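Local structure of extracellular protein containing a SCP domain (4IFA) at residues Leu189-Tyr194 with His295-Ala300; Val299-Gly304 with Lys330-Asn335. The protein is of unknown function, an extracellular protein that joins a CAP-associated N-terminal region to an SCP domain and may take part in virulence. All blocks are in the same frame, centred on the assembly; numbering follows the deposited sequence. Where two conformers were deposited one is given.

Contact 1: Leu189-Tyr194 with His295-Ala300; sequences LRQRPY and HSDGVA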
loop_
_atom_site.group_PDB
_atom_site.type_symbol
_atom_site.label_atom_id
_atom_site.label_comp_id
_atom_site.label_asym_id
_atom_site.label_seq_id
_atom_site.Cartn_x
_atom_site.Cartn_y
_atom_site.Cartn_z
ATOM N N LEU A 189 9.840 -12.526 4.127
ATOM C CA LEU A 189 11.299 -12.450 3.979
ATOM C C LEU A 189 11.739 -11.597 2.769
ATOM O O LEU A 189 12.751 -10.922 2.836
ATOM C CB LEU A 189 11.890 -13.855 3.949
ATOM C CG LEU A 189 11.687 -14.609 5.276
ATOM C CD1 LEU A 189 12.059 -16.058 5.154
ATOM C CD2 LEU A 189 12.468 -13.950 6.415
ATOM N N ARG A 190 10.982 -11.643 1.678
ATOM C CA ARG A 190 11.243 -10.836 0.462
ATOM C C ARG A 190 10.980 -9.328 0.669
ATOM O O ARG A 190 11.813 -8.483 0.301
ATOM C CB ARG A 190 10.307 -11.332 -0.648
ATOM C CG ARG A 190 10.509 -12.809 -0.978
ATOM C CD ARG A 190 11.477 -13.041 -2.062
ATOM N NE ARG A 190 10.815 -13.276 -3.344
ATOM C CZ ARG A 190 10.472 -14.486 -3.807
ATOM N NH1 ARG A 190 9.895 -14.602 -5.001
ATOM N NH2 ARG A 190 10.706 -15.589 -3.095
ATOM N N GLN A 191 9.809 -9.026 1.242
ATOM C CA GLN A 191 9.351 -7.649 1.563
ATOM C C GLN A 191 10.295 -6.962 2.550
ATOM O O GLN A 191 10.607 -5.780 2.405
ATOM C CB GLN A 191 7.932 -7.657 2.194
ATOM C CG GLN A 191 6.670 -7.712 1.252
ATOM C CD GLN A 191 6.144 -6.338 0.791
ATOM O OE1 GLN A 191 6.108 -5.362 1.557
ATOM N NE2 GLN A 191 5.695 -6.274 -0.460
ATOM N N ARG A 192 10.728 -7.707 3.568
ATOM C CA ARG A 192 11.593 -7.164 4.656
ATOM C C ARG A 192 11.097 -5.827 5.209
ATOM O O ARG A 192 11.746 -4.805 5.072
ATOM C CB ARG A 192 13.046 -7.011 4.187
ATOM C CG ARG A 192 13.650 -8.305 3.722
ATOM C CD ARG A 192 15.169 -8.222 3.600
ATOM N NE ARG A 192 15.756 -9.473 3.104
ATOM C CZ ARG A 192 17.060 -9.755 3.104
ATOM N NH1 ARG A 192 17.951 -8.888 3.586
ATOM N NH2 ARG A 192 17.489 -10.921 2.624
ATOM N N PRO A 193 9.935 -5.832 5.861
ATOM C CA PRO A 193 9.400 -4.550 6.321
ATOM C C PRO A 193 10.147 -3.889 7.468
ATOM O O PRO A 193 9.937 -2.698 7.711
ATOM C CB PRO A 193 7.989 -4.891 6.780
ATOM C CG PRO A 193 7.835 -6.308 6.666
ATOM C CD PRO A 193 8.984 -6.940 6.014
ATOM N N TYR A 194 10.988 -4.652 8.169
ATOM C CA TYR A 194 11.726 -4.161 9.321
ATOM C C TYR A 194 13.194 -4.605 9.222
ATOM O O TYR A 194 13.553 -5.402 8.353
ATOM C CB TYR A 194 11.144 -4.758 10.609
ATOM C CG TYR A 194 9.630 -4.931 10.612
ATOM C CD1 TYR A 194 8.770 -3.831 10.684
ATOM C CD2 TYR A 194 9.063 -6.196 10.569
ATOM C CE1 TYR A 194 7.379 -3.992 10.681
ATOM C CE2 TYR A 194 7.661 -6.371 10.590
ATOM C CZ TYR A 194 6.841 -5.281 10.639
ATOM O OH TYR A 194 5.479 -5.513 10.656
ATOM N N HIS A 295 10.901 2.366 0.227
ATOM C CA HIS A 295 9.811 1.532 0.734
ATOM C C HIS A 295 9.663 0.326 -0.209
ATOM O O HIS A 295 9.884 0.452 -1.424
ATOM C CB HIS A 295 8.519 2.318 0.855
ATOM C CG HIS A 295 8.657 3.541 1.710
ATOM N ND1 HIS A 295 9.343 4.672 1.295
ATOM C CD2 HIS A 295 8.224 3.792 2.962
ATOM C CE1 HIS A 295 9.281 5.577 2.253
ATOM N NE2 HIS A 295 8.619 5.057 3.285
ATOM N N SER A 296 9.197 -0.800 0.326
ATOM C CA SER A 296 9.087 -2.028 -0.481
ATOM C C SER A 296 8.179 -1.925 -1.675
ATOM O O SER A 296 8.475 -2.497 -2.716
ATOM C CB SER A 296 8.620 -3.211 0.371
ATOM O OG SER A 296 7.357 -2.934 1.009
ATOM N N ASP A 297 7.060 -1.229 -1.516
ATOM C CA ASP A 297 6.081 -1.044 -2.560
ATOM C C ASP A 297 5.227 0.183 -2.314
ATOM O O ASP A 297 5.447 0.908 -1.343
ATOM C CB ASP A 297 5.256 -2.333 -2.804
ATOM C CG ASP A 297 4.386 -2.767 -1.589
ATOM O OD1 ASP A 297 4.199 -1.955 -0.655
ATOM O OD2 ASP A 297 3.875 -3.905 -1.647
ATOM N N GLY A 298 4.278 0.443 -3.208
ATOM C CA GLY A 298 3.438 1.633 -3.123
ATOM C C GLY A 298 2.599 1.674 -1.878
ATOM O O GLY A 298 2.421 2.758 -1.286
ATOM N N VAL A 299 2.033 0.540 -1.480
ATOM C CA VAL A 299 1.270 0.413 -0.236
ATOM C C VAL A 299 2.107 0.905 0.934
ATOM O O VAL A 299 1.648 1.720 1.742
ATOM C CB VAL A 299 0.804 -1.039 -0.015
ATOM C CG1 VAL A 299 0.257 -1.216 1.417
ATOM C CG2 VAL A 299 -0.237 -1.424 -1.066
ATOM N N ALA A 300 3.364 0.464 1.022
ATOM C CA ALA A 300 4.238 0.872 2.108
ATOM C C ALA A 300 4.584 2.345 2.051
ATOM O O ALA A 300 4.566 3.062 3.088
ATOM C CB ALA A 300 5.531 0.011 2.102
#

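Contact 2: Val299-Gly304 with Lys330-Asn335; sequences VAALQG and KFYTQN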
loop_
_atom_site.group_PDB
_atom_site.type_symbol
_atom_site.label_atom_id
_atom_site.label_comp_id
_atom_site.label_asym_id
_atom_site.label_seq_id
_atom_site.Cartn_x
_atom_site.Cartn_y
_atom_site.Cartn_z
ATOM N N VAL A 299 2.033 0.540 -1.480
ATOM C CA VAL A 299 1.270 0.413 -0.236
ATOM C C VAL A 299 2.107 0.905 0.934
ATOM O O VAL A 299 1.648 1.720 1.742
ATOM C CB VAL A 299 0.804 -1.039 -0.015
ATOM C CG1 VAL A 299 0.257 -1.216 1.417
ATOM C CG2 VAL A 299 -0.237 -1.424 -1.066
ATOM N N ALA A 300 3.364 0.464 1.022
ATOM C CA ALA A 300 4.238 0.872 2.108
ATOM C C ALA A 300 4.584 2.345 2.051
ATOM O O ALA A 300 4.566 3.062 3.088
ATOM C CB ALA A 300 5.531 0.011 2.102
ATOM N N ALA A 301 4.861 2.863 0.858
ATOM C CA ALA A 301 5.151 4.304 0.727
ATOM C C ALA A 301 3.992 5.149 1.174
ATOM O O ALA A 301 4.173 6.124 1.908
ATOM C CB ALA A 301 5.511 4.683 -0.720
ATOM N N LEU A 302 2.790 4.807 0.746
ATOM C CA LEU A 302 1.605 5.600 1.105
ATOM C C LEU A 302 1.371 5.594 2.642
ATOM O O LEU A 302 0.968 6.624 3.243
ATOM C CB LEU A 302 0.367 5.101 0.354
ATOM C CG LEU A 302 -0.935 5.811 0.648
ATOM C CD1 LEU A 302 -0.834 7.283 0.300
ATOM C CD2 LEU A 302 -2.024 5.138 -0.180
ATOM N N GLN A 303 1.617 4.463 3.300
ATOM C CA GLN A 303 1.451 4.389 4.751
ATOM C C GLN A 303 2.497 5.250 5.455
ATOM O O GLN A 303 2.246 5.781 6.539
ATOM C CB GLN A 303 1.429 2.949 5.248
ATOM C CG GLN A 303 0.131 2.254 4.893
ATOM C CD GLN A 303 -1.059 2.929 5.542
ATOM O OE1 GLN A 303 -2.017 3.351 4.872
ATOM N NE2 GLN A 303 -1.004 3.055 6.855
ATOM N N GLY A 304 3.667 5.397 4.842
ATOM C CA GLY A 304 4.686 6.313 5.360
ATOM C C GLY A 304 4.195 7.748 5.243
ATOM O O GLY A 304 4.336 8.564 6.186
ATOM N N LYS A 330 12.278 2.180 -6.678
ATOM C CA LYS A 330 11.651 2.440 -5.381
ATOM C C LYS A 330 11.627 3.906 -5.004
ATOM O O LYS A 330 11.756 4.243 -3.844
ATOM C CB LYS A 330 12.263 1.541 -4.276
ATOM C CG LYS A 330 12.005 0.039 -4.565
ATOM C CD LYS A 330 12.485 -0.818 -3.429
ATOM C CE LYS A 330 12.287 -2.282 -3.749
ATOM N NZ LYS A 330 13.005 -3.152 -2.763
ATOM N N PHE A 331 11.436 4.783 -6.010
ATOM C CA PHE A 331 11.234 6.208 -5.801
ATOM C C PHE A 331 9.789 6.466 -6.212
ATOM O O PHE A 331 9.390 6.151 -7.337
ATOM C CB PHE A 331 12.246 7.051 -6.624
ATOM C CG PHE A 331 13.632 7.056 -6.051
ATOM C CD1 PHE A 331 14.108 8.153 -5.328
ATOM C CD2 PHE A 331 14.420 5.918 -6.134
ATOM C CE1 PHE A 331 15.347 8.109 -4.749
ATOM C CE2 PHE A 331 15.681 5.893 -5.568
ATOM C CZ PHE A 331 16.105 6.990 -4.866
ATOM N N TYR A 332 9.037 7.040 -5.287
ATOM C CA TYR A 332 7.605 7.258 -5.417
ATOM C C TYR A 332 7.264 8.713 -5.247
ATOM O O TYR A 332 7.679 9.353 -4.269
ATOM C CB TYR A 332 6.871 6.495 -4.283
ATOM C CG TYR A 332 7.280 5.036 -4.107
ATOM C CD1 TYR A 332 6.568 4.005 -4.728
ATOM C CD2 TYR A 332 8.341 4.684 -3.295
ATOM C CE1 TYR A 332 6.901 2.691 -4.561
ATOM C CE2 TYR A 332 8.695 3.334 -3.135
ATOM C CZ TYR A 332 7.973 2.349 -3.758
ATOM O OH TYR A 332 8.319 1.022 -3.611
ATOM N N THR A 333 6.545 9.278 -6.233
ATOM C CA THR A 333 6.158 10.675 -6.200
ATOM C C THR A 333 4.679 10.864 -6.481
ATOM O O THR A 333 4.171 10.379 -7.484
ATOM C CB THR A 333 6.948 11.478 -7.277
ATOM O OG1 THR A 333 8.356 11.404 -7.009
ATOM C CG2 THR A 333 6.565 12.946 -7.332
ATOM N N GLN A 334 4.014 11.588 -5.586
ATOM C CA GLN A 334 2.654 12.080 -5.815
ATOM C C GLN A 334 2.746 13.543 -6.177
ATOM O O GLN A 334 3.364 14.326 -5.433
ATOM C CB GLN A 334 1.799 11.987 -4.550
ATOM C CG GLN A 334 1.401 10.598 -4.122
ATOM C CD GLN A 334 0.625 10.590 -2.813
ATOM O OE1 GLN A 334 0.992 11.268 -1.850
ATOM N NE2 GLN A 334 -0.484 9.828 -2.769
ATOM N N ASN A 335 2.073 13.934 -7.263
ATOM C CA ASN A 335 1.893 15.340 -7.602
ATOM C C ASN A 335 0.384 15.609 -7.613
ATOM O O ASN A 335 -0.385 15.060 -8.407
ATOM C CB ASN A 335 2.575 15.751 -8.909
ATOM C CG ASN A 335 4.085 15.888 -8.788
ATOM O OD1 ASN A 335 4.694 15.786 -7.676
ATOM N ND2 ASN A 335 4.717 16.109 -9.928
#

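Contact 1: Leu189-Tyr194 with His295-Ala300
The carboxamide of Gln191 reaches across to Ser296 and Asp297 and uses both of its ends. Its carbonyl takes a hydrogen bond from the serine hydroxyl, with Ser296 OG 2.8 Å from Gln191 OE1. The hydroxyl approaches from above the carbonyl plane, 44° out of it. The amino end donates to the carboxylate, Gln191 NE2 to Asp297 OD2 at 3.2 Å. That bond lies close to the amide plane but comes down on the carboxylate from above, the two planes being turned 60° apart. In this conformer, one of two modelled, the two bonds set the amide's rotation. The glutamine chain is bent at chi2 (-89°), which swings the amide over to the other segment although the bond from the alpha carbon points neither at it nor away.

Asp297 has further partners, the strongest being Arg181, which forms a salt bridge with OD2. As N-cap of helix 298-306 the aspartate also accepts Ala300 N at OD1, 3.1 Å away. The positive charge of Arg181 probably stabilises the ionised form of this buried carboxylate.

The contact joins the C-terminal end of helix 185-191, where Arg192 breaks out with positive phi, to the start of helix 298-306. The CAP-associated region and the SCP domain are thus bridged by polar side chains. Strand 176-183, which supplies Arg181, flanks both segments, and helix 210-234 lies against Asp297 through Asn220.

Contact 2: Val299-Gly304 with Lys330-Asn335
Ala301 and Tyr332 make the apolar part of this helix-on-sheet contact. The alanine methyl sits over one face of the tyrosine ring in a CH-pi contact: Ala301 CB is 4.0 Å from the ring centroid and 18° off the ring normal. It is offset toward the rim, with Ala301 CB 3.8 Å from Tyr332 CD2. In both residues the bond from alpha to beta carbon points toward the other segment. The small alanine is consistent with the close approach of the helix, Ala301 CA and Tyr332 CA being 7.2 Å apart.

A second meeting, of methyl and amide, lies two residues further along the strand. Leu302 CD1 touches Gln334 NE2 at 4.0 Å, the two side chains crossing at about a right angle. The leucine's first torsion, 179°, sets CG opposite the backbone N, and the end of the chain comes nearer the strand.

No hydrogen bond joins the two segments. Tyr332 OH bonds to His295 O, and Gln334 OE1 receives Asn290 ND2 from the adjoining strand 286-293. Between these two segments the contact is thus dispersion and CH-pi, while Tyr332 OH and Gln334 OE1 find their hydrogen bonds with other residues.

Overall arrangement
From the N terminus, the chain first passes through the CAP-associated region, and contact 1 closes a long loop from the end of helix 185-191 to the start of helix 298-306. Contact 2 then closes a much shorter loop, from that same helix to strand 331-338. The two loops neither nest nor cross: they follow one another and share Val299 and Ala300, with centres about 11 Å apart. Helix 298-306 is the common element, its beginning turned to the N-terminal region and its next turn to the SCP sheet. The contacts also touch directly, Tyr332 of contact 2 packing against Asp297 of contact 1, with Asp297 CA 3.2 Å from Tyr332 OH.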